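Local coordinates for protein hydrazine synthase beta subunit (Candidatus Kuenenia stuttgartiensis, PDB 5C2V) that forms the beta-propeller subunit of hydrazine synthase, which condenses nitric oxide with ammonium into hydrazine, and may modulate passage of the hydroxylamine intermediate between active sites, at residues 16-21 / 324-329; 111-116 / 124-129; 246-251 / 306-311; 251-256 / 270-275; 331-336 / 346-351. All coordinates share one frame; numbering follows the deposited sequence.

Interaction 1. Residues 16-21 / 324-329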
# COMPACT_ATOMS: atom_id res chain seq x y z
N PHE B 16 11.17 54.48 -11.11
CA PHE B 16 10.34 53.53 -11.86
C PHE B 16 11.07 52.52 -12.74
O PHE B 16 10.47 51.54 -13.19
CB PHE B 16 9.37 54.33 -12.72
CG PHE B 16 8.09 53.61 -13.02
CD1 PHE B 16 7.13 53.45 -12.04
CD2 PHE B 16 7.85 53.10 -14.29
CE1 PHE B 16 5.95 52.79 -12.31
CE2 PHE B 16 6.67 52.43 -14.56
CZ PHE B 16 5.72 52.28 -13.58
N HIS B 17 12.36 52.74 -12.99
CA HIS B 17 13.08 51.94 -13.98
C HIS B 17 14.59 52.01 -13.75
O HIS B 17 15.08 52.95 -13.13
CB HIS B 17 12.72 52.40 -15.40
CG HIS B 17 13.21 51.50 -16.49
ND1 HIS B 17 14.47 51.60 -17.03
CD2 HIS B 17 12.60 50.48 -17.14
CE1 HIS B 17 14.62 50.68 -17.97
NE2 HIS B 17 13.50 49.99 -18.05
N ILE B 18 15.32 51.03 -14.27
CA ILE B 18 16.77 51.07 -14.17
C ILE B 18 17.42 50.32 -15.33
O ILE B 18 16.87 49.35 -15.85
CB ILE B 18 17.25 50.48 -12.81
CG1 ILE B 18 18.72 50.84 -12.55
CG2 ILE B 18 17.01 48.98 -12.75
CD1 ILE B 18 19.21 50.43 -11.18
N THR B 19 18.60 50.79 -15.74
CA THR B 19 19.38 50.12 -16.77
C THR B 19 20.86 50.37 -16.52
O THR B 19 21.22 51.07 -15.57
CB THR B 19 19.00 50.61 -18.19
OG1 THR B 19 19.74 49.86 -19.16
CG2 THR B 19 19.31 52.09 -18.35
N MET B 20 21.71 49.82 -17.37
CA MET B 20 23.15 49.92 -17.16
C MET B 20 23.89 50.06 -18.48
O MET B 20 23.48 49.50 -19.50
CB MET B 20 23.65 48.70 -16.39
CG MET B 20 24.97 48.91 -15.66
SD MET B 20 25.45 47.44 -14.74
CE MET B 20 26.52 48.16 -13.49
N SER B 21 24.98 50.81 -18.46
CA SER B 21 25.82 50.98 -19.64
C SER B 21 26.42 49.63 -20.05
O SER B 21 26.72 48.80 -19.19
CB SER B 21 26.93 52.00 -19.38
OG SER B 21 27.72 51.63 -18.27
N SER B 324 11.60 47.41 -11.43
CA SER B 324 12.54 47.13 -12.51
C SER B 324 13.86 46.54 -12.02
O SER B 324 14.32 46.85 -10.92
CB SER B 324 12.82 48.41 -13.31
OG SER B 324 13.63 48.14 -14.44
N VAL B 325 14.46 45.70 -12.85
CA VAL B 325 15.75 45.09 -12.52
C VAL B 325 16.70 45.13 -13.72
O VAL B 325 16.26 45.18 -14.87
CB VAL B 325 15.60 43.63 -12.06
CG1 VAL B 325 15.01 43.57 -10.66
CG2 VAL B 325 14.76 42.84 -13.05
N CYS B 326 18.00 45.11 -13.44
CA CYS B 326 19.00 45.04 -14.51
C CYS B 326 20.25 44.30 -14.06
O CYS B 326 20.49 44.16 -12.86
CB CYS B 326 19.36 46.44 -15.00
SG CYS B 326 20.31 47.44 -13.83
N LEU B 327 21.05 43.84 -15.02
CA LEU B 327 22.25 43.08 -14.71
C LEU B 327 23.52 43.75 -15.21
O LEU B 327 23.50 44.50 -16.18
CB LEU B 327 22.15 41.68 -15.32
CG LEU B 327 21.24 40.65 -14.66
CD1 LEU B 327 21.13 39.42 -15.53
CD2 LEU B 327 21.76 40.29 -13.28
N SER B 328 24.63 43.46 -14.53
CA SER B 328 25.94 43.84 -15.02
C SER B 328 26.31 42.91 -16.17
O SER B 328 25.85 41.77 -16.22
CB SER B 328 26.98 43.77 -13.89
OG SER B 328 27.07 42.45 -13.37
N PRO B 329 27.14 43.40 -17.12
CA PRO B 329 27.50 42.60 -18.29
C PRO B 329 28.17 41.26 -17.95
O PRO B 329 28.11 40.34 -18.77
CB PRO B 329 28.47 43.51 -19.06
CG PRO B 329 28.92 44.53 -18.06
CD PRO B 329 27.75 44.73 -17.15
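Ser324 sits against His17 and Ile18 where the two ends of a seven-bladed beta-propeller meet. Strands 15-20 and 322-327 are the first strands of the first and last blades, and their segments run side by side within 5° of parallel, with axes 5.7 Å apart. No ladder joins them, and side chains fill the gap. Ser324 OG, anti to its backbone N (chi1 -175°), reaches over one face of the His17 imidazole, offset toward the rim, with CD2 3.7 Å away. The same oxygen accepts a weak bond from Ile18 N at 3.4 Å. A small hydroxyl suits this spot, being short enough to lie between two backbones and polar enough to meet an amide. One step on, Cys326 turns SG onto the branched Ile18 side chain; CG2 is nearest at 3.8 Å. Met20 ends the row, its extended, flexible thioether running over the end of the strand at Leu327 and the loop residues Ser328 and Pro329. Each strand is positioned by its own blade: Thr19 pairs by backbone hydrogen bonds with Phe28, and Cys326 with Tyr335. Ser328 OG is hydrogen-bonded to Asp330, which probably helps hold the loop beside the methionine. There Met20 SD lies 3.6 Å from Ser328 CA and 4.3 Å from Pro329 CD.

Interaction 2. Residues 111-116 / 124-129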
# COMPACT_ATOMS: atom_id res chain seq x y z
N ALA B 111 16.38 53.53 -32.62
CA ALA B 111 15.73 53.34 -31.33
C ALA B 111 14.25 53.05 -31.54
O ALA B 111 13.59 53.69 -32.36
CB ALA B 111 15.92 54.57 -30.45
N TYR B 112 13.72 52.09 -30.79
CA TYR B 112 12.32 51.71 -30.91
C TYR B 112 11.57 52.02 -29.63
O TYR B 112 12.01 51.66 -28.53
CB TYR B 112 12.21 50.23 -31.26
CG TYR B 112 12.78 49.90 -32.62
CD1 TYR B 112 14.14 49.63 -32.78
CD2 TYR B 112 11.98 49.86 -33.75
CE1 TYR B 112 14.67 49.34 -34.01
CE2 TYR B 112 12.50 49.56 -34.99
CZ TYR B 112 13.85 49.30 -35.12
OH TYR B 112 14.37 49.01 -36.36
N VAL B 113 10.44 52.71 -29.78
CA VAL B 113 9.68 53.22 -28.65
C VAL B 113 8.26 52.67 -28.62
O VAL B 113 7.49 52.89 -29.54
CB VAL B 113 9.61 54.76 -28.68
CG1 VAL B 113 9.13 55.29 -27.35
CG2 VAL B 113 10.97 55.35 -29.03
N ALA B 114 7.91 51.96 -27.55
CA ALA B 114 6.57 51.39 -27.45
C ALA B 114 5.59 52.40 -26.86
O ALA B 114 5.79 52.87 -25.74
CB ALA B 114 6.60 50.12 -26.61
N CYS B 115 4.54 52.73 -27.60
CA CYS B 115 3.56 53.68 -27.10
C CYS B 115 2.39 52.95 -26.43
O CYS B 115 1.60 52.29 -27.10
CB CYS B 115 3.06 54.58 -28.23
SG CYS B 115 4.39 55.43 -29.12
N SER B 116 2.29 53.11 -25.11
CA SER B 116 1.43 52.24 -24.29
C SER B 116 0.03 52.77 -24.03
O SER B 116 -0.71 52.17 -23.25
CB SER B 116 2.12 51.97 -22.95
OG SER B 116 2.36 53.17 -22.25
N ASP B 124 7.09 53.58 -32.31
CA ASP B 124 7.71 54.64 -33.09
C ASP B 124 9.20 54.39 -33.26
O ASP B 124 9.90 54.09 -32.29
CB ASP B 124 7.47 56.00 -32.43
CG ASP B 124 6.01 56.41 -32.46
OD1 ASP B 124 5.25 55.85 -33.27
OD2 ASP B 124 5.62 57.29 -31.67
N VAL B 125 9.68 54.51 -34.49
CA VAL B 125 11.09 54.32 -34.78
C VAL B 125 11.81 55.67 -34.84
O VAL B 125 11.24 56.67 -35.28
CB VAL B 125 11.31 53.54 -36.10
CG1 VAL B 125 10.50 52.25 -36.08
CG2 VAL B 125 10.92 54.38 -37.29
N ILE B 126 13.04 55.69 -34.35
CA ILE B 126 13.82 56.92 -34.26
C ILE B 126 15.24 56.71 -34.77
O ILE B 126 15.97 55.87 -34.27
CB ILE B 126 13.88 57.44 -32.81
CG1 ILE B 126 12.50 57.91 -32.35
CG2 ILE B 126 14.89 58.57 -32.69
CD1 ILE B 126 12.46 58.37 -30.91
N ASP B 127 15.64 57.49 -35.78
CA ASP B 127 17.01 57.45 -36.27
C ASP B 127 17.92 58.18 -35.29
O ASP B 127 17.58 59.25 -34.80
CB ASP B 127 17.12 58.07 -37.66
CG ASP B 127 18.52 57.98 -38.23
OD1 ASP B 127 18.89 56.91 -38.74
OD2 ASP B 127 19.25 58.99 -38.15
N THR B 128 19.08 57.59 -34.99
CA THR B 128 19.98 58.18 -34.01
C THR B 128 20.78 59.35 -34.59
O THR B 128 21.16 60.27 -33.87
CB THR B 128 20.95 57.12 -33.43
OG1 THR B 128 21.61 57.64 -32.27
CG2 THR B 128 22.00 56.71 -34.46
N GLY B 129 21.04 59.31 -35.89
CA GLY B 129 21.77 60.37 -36.56
C GLY B 129 20.93 61.62 -36.71
O GLY B 129 21.36 62.72 -36.40
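Cys115 SG and Asp124 CG are each anti to their own carbonyl carbon (chi1 -54° and -67°), so the thiol and the carboxyl group face each other, with Cys115 SG 3.4 Å from Asp124 OD2. Tyr112 and Val125 use the same kind of first torsion on the other face of the sheet. Their side chains lie side by side and point the same way, with Val125 CG1 3.5 Å from Tyr112 CE2 and approaching the ring obliquely. A flat ring beside a methyl of a branched residue fills a non-hydrogen-bonded pair well. The hydrogen-bonded pairs flank it: Ala111 with Ile126, and Val113 with Asp124, each joined by two backbone bonds, as in Ala111 N to Ile126 O at 2.9 Å. On the face of Ala111, Val113, Asp124 and Ile126, Val113 CG2 meets Ile126 CD1 at 3.9 Å, while Ala111 contributes only CB, 4.2 Å from Ile126 CB. These strands, 110-115 and 122-127, are the two central strands of a four-stranded propeller blade, and strands 99-104 and 132-137 pair along their other edges. Toward the connecting turn of the hairpin, the Cys115 side chain is about 8 Å from the bound calcium ion, whose site includes Asp97. Asp124 is buried, yet its polar atoms are satisfied: OD1 by Ser136 OG and OD2 by the backbone N of Gly96, with Lys133 only a long, weak ion pair. A buried carboxylate held by these donors would probably be stabilised in its charged form.

Interaction 3. Residues 246-251 / 306-311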
# COMPACT_ATOMS: atom_id res chain seq x y z
N LEU B 246 4.65 31.23 -11.03
CA LEU B 246 5.63 31.81 -10.12
C LEU B 246 5.33 31.56 -8.63
O LEU B 246 6.11 31.96 -7.77
CB LEU B 246 5.77 33.31 -10.37
CG LEU B 246 6.47 33.68 -11.67
CD1 LEU B 246 6.24 35.14 -12.01
CD2 LEU B 246 7.95 33.37 -11.57
N ASP B 247 4.21 30.91 -8.34
CA ASP B 247 3.69 30.88 -6.98
C ASP B 247 3.85 29.54 -6.26
O ASP B 247 3.79 28.48 -6.88
CB ASP B 247 2.20 31.25 -6.97
CG ASP B 247 1.93 32.58 -7.66
OD1 ASP B 247 2.68 33.55 -7.41
OD2 ASP B 247 0.96 32.65 -8.43
N ASP B 248 4.05 29.61 -4.95
CA ASP B 248 3.89 28.44 -4.09
C ASP B 248 2.40 28.30 -3.77
O ASP B 248 1.60 29.13 -4.21
CB ASP B 248 4.71 28.56 -2.80
CG ASP B 248 6.20 28.64 -3.05
OD1 ASP B 248 6.64 28.17 -4.12
OD2 ASP B 248 6.93 29.16 -2.19
N LEU B 249 2.04 27.28 -3.00
CA LEU B 249 0.65 27.11 -2.61
C LEU B 249 0.22 28.25 -1.69
O LEU B 249 -0.77 28.93 -1.95
CB LEU B 249 0.43 25.77 -1.91
CG LEU B 249 -1.00 25.50 -1.43
CD1 LEU B 249 -1.95 25.37 -2.61
CD2 LEU B 249 -1.06 24.27 -0.55
N ASN B 250 0.96 28.44 -0.61
CA ASN B 250 0.69 29.51 0.34
C ASN B 250 1.55 30.77 0.15
O ASN B 250 1.43 31.72 0.92
CB ASN B 250 0.85 28.97 1.76
CG ASN B 250 -0.10 27.83 2.06
OD1 ASN B 250 -1.26 28.04 2.41
ND2 ASN B 250 0.39 26.60 1.91
N ASN B 251 2.42 30.77 -0.86
CA ASN B 251 3.27 31.93 -1.12
C ASN B 251 3.24 32.35 -2.60
O ASN B 251 3.61 31.58 -3.48
CB ASN B 251 4.71 31.64 -0.70
CG ASN B 251 5.51 32.90 -0.42
OD1 ASN B 251 5.25 33.96 -1.00
ND2 ASN B 251 6.49 32.80 0.47
N GLY B 306 3.25 23.41 -6.86
CA GLY B 306 4.50 22.92 -6.32
C GLY B 306 5.63 22.91 -7.34
O GLY B 306 6.76 22.55 -7.02
N LEU B 307 5.32 23.30 -8.57
CA LEU B 307 6.25 23.14 -9.69
C LEU B 307 7.45 24.10 -9.61
O LEU B 307 8.57 23.72 -9.96
CB LEU B 307 5.53 23.34 -11.02
CG LEU B 307 6.38 23.20 -12.29
CD1 LEU B 307 7.01 21.82 -12.36
CD2 LEU B 307 5.54 23.47 -13.53
N VAL B 308 7.20 25.32 -9.15
CA VAL B 308 8.24 26.35 -9.06
C VAL B 308 9.51 25.86 -8.37
O VAL B 308 10.62 26.14 -8.83
CB VAL B 308 7.73 27.59 -8.31
CG1 VAL B 308 6.84 28.41 -9.19
CG2 VAL B 308 6.97 27.18 -7.06
N ARG B 309 9.33 25.10 -7.29
CA ARG B 309 10.43 24.62 -6.47
C ARG B 309 11.43 23.79 -7.27
O ARG B 309 12.57 23.61 -6.85
CB ARG B 309 9.90 23.80 -5.29
CG ARG B 309 9.14 24.63 -4.27
CD ARG B 309 9.99 25.81 -3.81
NE ARG B 309 9.32 26.60 -2.77
CZ ARG B 309 9.45 26.38 -1.47
NH1 ARG B 309 10.23 25.40 -1.03
NH2 ARG B 309 8.81 27.15 -0.60
N ASP B 310 11.00 23.29 -8.43
CA ASP B 310 11.93 22.59 -9.31
C ASP B 310 12.94 23.57 -9.90
O ASP B 310 14.15 23.36 -9.79
CB ASP B 310 11.17 21.86 -10.42
CG ASP B 310 10.32 20.72 -9.89
OD1 ASP B 310 10.47 20.36 -8.71
OD2 ASP B 310 9.50 20.18 -10.67
N TYR B 311 12.45 24.64 -10.52
CA TYR B 311 13.35 25.62 -11.13
C TYR B 311 13.65 26.87 -10.30
O TYR B 311 14.35 27.76 -10.78
CB TYR B 311 12.83 26.05 -12.51
CG TYR B 311 11.35 26.36 -12.60
CD1 TYR B 311 10.85 27.59 -12.19
CD2 TYR B 311 10.46 25.44 -13.15
CE1 TYR B 311 9.50 27.88 -12.29
CE2 TYR B 311 9.12 25.72 -13.25
CZ TYR B 311 8.64 26.94 -12.82
OH TYR B 311 7.29 27.22 -12.93
O HOH W 1 4.08 26.66 -8.67
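Asp248 and Arg309 make the charged part of this contact between the loop 246-251 and the short, weakly bonded helix near 308-311. Their side chains cross at about a right angle, with the carboxylate and guanidinium planes 63° apart. Arg309 NH2 donates to Asp248 OD2 at 3.2 Å; the oxygen lies in the guanidinium plane, but the nitrogen meets it from above the carboxylate plane. A weaker bond runs from Arg309 NE to Asp248 OD1 at 3.4 Å. In Arg309, chi2 of -54° bends the chain, setting CD off its extended course. Solvent supplies the second kind of link: a water donates to Asp247 O at 2.6 Å and weakly accepts from Val308 N, joining the loop to Val308. Packing is the third. Val308 wedges its two methyls against the loop, CG1 lying 3.5 Å from Leu246 C and CG2 3.4 Å from Asp247 O; a compact branched residue fits where mostly backbone faces it. The loop leads from strand 241-245 of one blade toward the next, and the alpha subunit covers part of the contact, where Lys324 of the alpha subunit forms a salt bridge with Asp310. Asp248 OD2 also forms a salt bridge with Arg315. A carboxylate paired with two arginines is probably kept ionised, and its charge ties the loop both to the helix and to strand 312-317.

Interaction 4. Residues 251-256 / 270-275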
# COMPACT_ATOMS: atom_id res chain seq x y z
N ASN B 251 2.42 30.77 -0.86
CA ASN B 251 3.27 31.93 -1.12
C ASN B 251 3.24 32.35 -2.60
O ASN B 251 3.61 31.58 -3.48
CB ASN B 251 4.71 31.64 -0.70
CG ASN B 251 5.51 32.90 -0.42
OD1 ASN B 251 5.25 33.96 -1.00
ND2 ASN B 251 6.49 32.80 0.47
N TYR B 252 2.79 33.58 -2.85
CA TYR B 252 2.60 34.06 -4.21
C TYR B 252 3.52 35.24 -4.51
O TYR B 252 3.89 35.97 -3.59
CB TYR B 252 1.14 34.47 -4.43
CG TYR B 252 0.15 33.32 -4.31
CD1 TYR B 252 -0.15 32.76 -3.08
CD2 TYR B 252 -0.49 32.82 -5.44
CE1 TYR B 252 -1.04 31.72 -2.97
CE2 TYR B 252 -1.39 31.78 -5.34
CZ TYR B 252 -1.66 31.23 -4.10
OH TYR B 252 -2.56 30.19 -3.99
N ASP B 253 3.88 35.44 -5.77
CA ASP B 253 4.65 36.62 -6.12
C ASP B 253 3.71 37.65 -6.72
O ASP B 253 3.36 37.55 -7.89
CB ASP B 253 5.76 36.28 -7.12
CG ASP B 253 6.90 35.50 -6.50
OD1 ASP B 253 7.22 35.75 -5.32
OD2 ASP B 253 7.48 34.64 -7.20
N GLY B 254 3.38 38.69 -5.97
CA GLY B 254 2.41 39.67 -6.42
C GLY B 254 2.93 40.55 -7.54
O GLY B 254 3.97 41.20 -7.37
N ASN B 255 2.20 40.60 -8.65
CA ASN B 255 2.51 41.53 -9.73
C ASN B 255 3.97 41.51 -10.18
O ASN B 255 4.73 42.42 -9.86
CB ASN B 255 2.13 42.95 -9.32
CG ASN B 255 0.69 43.06 -8.84
OD1 ASN B 255 0.43 43.42 -7.70
ND2 ASN B 255 -0.25 42.75 -9.73
N PRO B 256 4.39 40.44 -10.88
CA PRO B 256 5.76 40.42 -11.41
C PRO B 256 5.94 41.49 -12.49
O PRO B 256 5.07 41.61 -13.35
CB PRO B 256 5.89 39.01 -11.99
CG PRO B 256 4.49 38.64 -12.37
CD PRO B 256 3.61 39.27 -11.32
N ILE B 270 13.46 38.33 -11.85
CA ILE B 270 12.13 38.94 -11.92
C ILE B 270 11.85 39.85 -10.74
O ILE B 270 11.77 39.39 -9.59
CB ILE B 270 11.03 37.86 -11.97
CG1 ILE B 270 11.21 36.96 -13.19
CG2 ILE B 270 9.65 38.52 -11.98
CD1 ILE B 270 10.19 35.84 -13.28
N GLY B 271 11.69 41.14 -11.01
CA GLY B 271 11.22 42.06 -9.99
C GLY B 271 9.79 41.75 -9.62
O GLY B 271 8.90 41.74 -10.48
N VAL B 272 9.55 41.49 -8.34
CA VAL B 272 8.20 41.27 -7.84
C VAL B 272 7.81 42.47 -6.99
O VAL B 272 8.30 42.65 -5.87
CB VAL B 272 8.09 39.98 -7.00
CG1 VAL B 272 6.65 39.70 -6.66
CG2 VAL B 272 8.70 38.81 -7.76
N ARG B 273 6.90 43.26 -7.55
CA ARG B 273 6.58 44.59 -7.07
C ARG B 273 5.65 44.56 -5.86
O ARG B 273 5.83 45.30 -4.90
CB ARG B 273 5.95 45.40 -8.20
CG ARG B 273 5.98 46.91 -8.02
CD ARG B 273 5.29 47.59 -9.19
NE ARG B 273 5.59 49.02 -9.26
CZ ARG B 273 4.85 49.96 -8.68
NH1 ARG B 273 3.78 49.63 -7.98
NH2 ARG B 273 5.20 51.24 -8.80
N GLY B 274 4.65 43.69 -5.93
CA GLY B 274 3.69 43.56 -4.85
C GLY B 274 4.30 42.93 -3.61
O GLY B 274 4.02 43.35 -2.49
N MET B 275 5.14 41.92 -3.82
CA MET B 275 5.77 41.21 -2.72
C MET B 275 7.17 41.74 -2.38
O MET B 275 7.85 41.18 -1.52
CB MET B 275 5.85 39.72 -3.02
CG MET B 275 4.49 39.04 -3.00
SD MET B 275 3.53 39.46 -1.53
CE MET B 275 4.47 38.63 -0.26
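Gly254 and Gly274 lie with their CA atoms 4.4 Å apart in the closely packed half of this contact; with no side chain on either, the two backbones come close. Gly274 N donates to Gly254 O at 3.0 Å, and Arg273 N to Asn255 O at 3.3 Å; both donors stand above the carbonyl plane. Val272 presses crosswise on Asp253, its CG1 3.6 Å from Asp253 CB, while Met275 CG lies against Tyr252 O and Gly254 N. Asp253 itself is tied down by Arg277 and Thr279. The Pro256 end is less closely joined but still buried: Pro256 meets Ile270 through one apolar touch, CB to CG2 at 3.8 Å. Outward, the extended Arg273 chain leads away, and Asn255, with backbone angles in the left-handed region that asparagine tolerates well, turns its amide to Ser62 and Ser65 of the gamma subunit, which covers this side instead of solvent. Pro256 and Val272 form an antiparallel non-hydrogen-bonded pair, and backbone bonding continues past this pair into the loop. The arrangement is the connection from one blade into the innermost strand of the next, bonded to the neighbouring strand, as in beta-propellers.

Interaction 5. Residues 331-336 / 346-351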
# COMPACT_ATOMS: atom_id res chain seq x y z
N GLY B 331 27.21 39.59 -15.30
CA GLY B 331 26.11 38.85 -14.71
C GLY B 331 26.29 38.47 -13.25
O GLY B 331 25.53 37.66 -12.72
N LYS B 332 27.28 39.06 -12.59
CA LYS B 332 27.55 38.74 -11.19
C LYS B 332 26.80 39.65 -10.22
O LYS B 332 26.82 39.42 -9.01
CB LYS B 332 29.06 38.80 -10.92
CG LYS B 332 29.92 38.50 -12.13
CD LYS B 332 31.27 37.91 -11.74
CE LYS B 332 32.00 38.80 -10.74
NZ LYS B 332 33.32 38.22 -10.37
N PHE B 333 26.14 40.67 -10.75
CA PHE B 333 25.38 41.59 -9.91
C PHE B 333 24.04 41.99 -10.53
O PHE B 333 23.94 42.26 -11.73
CB PHE B 333 26.20 42.85 -9.62
CG PHE B 333 27.40 42.60 -8.75
CD1 PHE B 333 27.26 42.44 -7.39
CD2 PHE B 333 28.67 42.54 -9.31
CE1 PHE B 333 28.37 42.21 -6.59
CE2 PHE B 333 29.78 42.31 -8.52
CZ PHE B 333 29.63 42.14 -7.15
N CYS B 334 23.00 42.01 -9.70
CA CYS B 334 21.66 42.39 -10.13
C CYS B 334 21.14 43.57 -9.32
O CYS B 334 21.14 43.54 -8.09
CB CYS B 334 20.70 41.20 -9.99
SG CYS B 334 19.00 41.56 -10.50
N TYR B 335 20.70 44.62 -10.02
CA TYR B 335 20.20 45.81 -9.35
C TYR B 335 18.69 45.93 -9.49
O TYR B 335 18.14 45.73 -10.58
CB TYR B 335 20.89 47.06 -9.92
CG TYR B 335 22.40 46.99 -9.87
CD1 TYR B 335 23.09 47.40 -8.74
CD2 TYR B 335 23.12 46.51 -10.95
CE1 TYR B 335 24.47 47.33 -8.69
CE2 TYR B 335 24.50 46.45 -10.91
CZ TYR B 335 25.17 46.86 -9.78
OH TYR B 335 26.55 46.79 -9.73
N ALA B 336 18.03 46.26 -8.39
CA ALA B 336 16.57 46.39 -8.38
C ALA B 336 16.13 47.78 -7.91
O ALA B 336 16.49 48.22 -6.83
CB ALA B 336 15.95 45.32 -7.50
N VAL B 346 21.22 46.09 -4.31
CA VAL B 346 22.31 45.43 -5.01
C VAL B 346 22.43 43.98 -4.56
O VAL B 346 22.60 43.69 -3.38
CB VAL B 346 23.65 46.15 -4.76
CG1 VAL B 346 24.76 45.50 -5.58
CG2 VAL B 346 23.53 47.63 -5.10
N ILE B 347 22.34 43.07 -5.52
CA ILE B 347 22.33 41.64 -5.24
C ILE B 347 23.51 40.92 -5.88
O ILE B 347 23.79 41.09 -7.06
CB ILE B 347 21.03 40.98 -5.73
CG1 ILE B 347 19.81 41.83 -5.37
CG2 ILE B 347 20.89 39.57 -5.18
CD1 ILE B 347 18.51 41.31 -5.93
N ARG B 348 24.21 40.11 -5.09
CA ARG B 348 25.26 39.25 -5.61
C ARG B 348 24.63 37.95 -6.10
O ARG B 348 24.02 37.22 -5.32
CB ARG B 348 26.32 38.97 -4.55
CG ARG B 348 27.44 38.04 -5.00
CD ARG B 348 28.31 38.69 -6.07
NE ARG B 348 29.51 37.90 -6.35
CZ ARG B 348 29.61 37.03 -7.35
NH1 ARG B 348 28.59 36.84 -8.17
NH2 ARG B 348 30.74 36.36 -7.53
N THR B 349 24.77 37.67 -7.39
CA THR B 349 24.10 36.52 -7.99
C THR B 349 24.86 35.22 -7.75
O THR B 349 25.90 35.20 -7.10
CB THR B 349 23.91 36.71 -9.50
OG1 THR B 349 25.19 36.74 -10.15
CG2 THR B 349 23.18 38.01 -9.79
N ALA B 350 24.32 34.12 -8.27
CA ALA B 350 24.92 32.81 -8.12
C ALA B 350 26.17 32.67 -8.98
O ALA B 350 27.02 31.81 -8.73
CB ALA B 350 23.92 31.72 -8.46
N VAL B 351 26.27 33.51 -10.01
CA VAL B 351 27.40 33.48 -10.93
C VAL B 351 28.70 33.84 -10.20
O VAL B 351 28.76 34.81 -9.45
CB VAL B 351 27.19 34.46 -12.10
CG1 VAL B 351 28.34 34.35 -13.10
CG2 VAL B 351 25.86 34.19 -12.79
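Arg348 and Phe333 bring their flat groups together obliquely, ring and guanidinium 47° apart. Lys332 CE lies over one face of the guanidinium, and Thr349 OG1 is at its edge, in plane. The closest touch with the phenyl ring is aliphatic, Arg348 CD to Phe333 CE1 at 3.6 Å; the cation-pi geometry is long and at most weakly attractive. Lys332 NZ and Arg348 NH2, 4.3 Å apart, probably repel mildly. Tyr335 runs beside Val346, whose two methyls both reach the ring, CG1 at 3.6 Å from CE1. On the opposite face Cys334 and Ile347 form the hydrogen-bonded pair, Cys334 N reaching Ile347 O at 2.9 Å. Beyond the strands, Thr349 OG1, between its own backbone N and carbonyl carbon (chi1 66°), donates at 2.8 Å to a lone pair of Gly331 O. Thr349 N donates to Lys332 O at 3.1 Å, so Thr349 ties the chain after strand 343-348 to the loop before strand 333-338 by two bonds. Gly331 suits that loop through its positive phi. Val346, Ile347 and Arg348 also pair with an antiparallel strand of the gamma subunit. This hairpin thus belongs to the closing blade of the beta-propeller, three strands of its own chain extended across the interface by a strand of another subunit.

How the interactions relate
Interactions 1 and 5 share the last blade: their centres are 11 Å apart, and Cys326 O probably accepts from Tyr335 N at 2.9 Å, so the closure of the ring continues directly into the hairpin that meets the gamma subunit. Interactions 3 and 4 share Asn251 and form one continuous loop system, with Asp247 OD1 2.8 Å from Asp253 N. Interaction 4 also touches interaction 1, where Phe16 CE1 packs on Arg273 NH2 at 3.9 Å. Interaction 2 stands apart, with its centre about 38 Å from that of interaction 3 across the propeller. It lies near the calcium site, whereas the Asn255 side chain in interaction 4 is about 9 Å from a bound heme c.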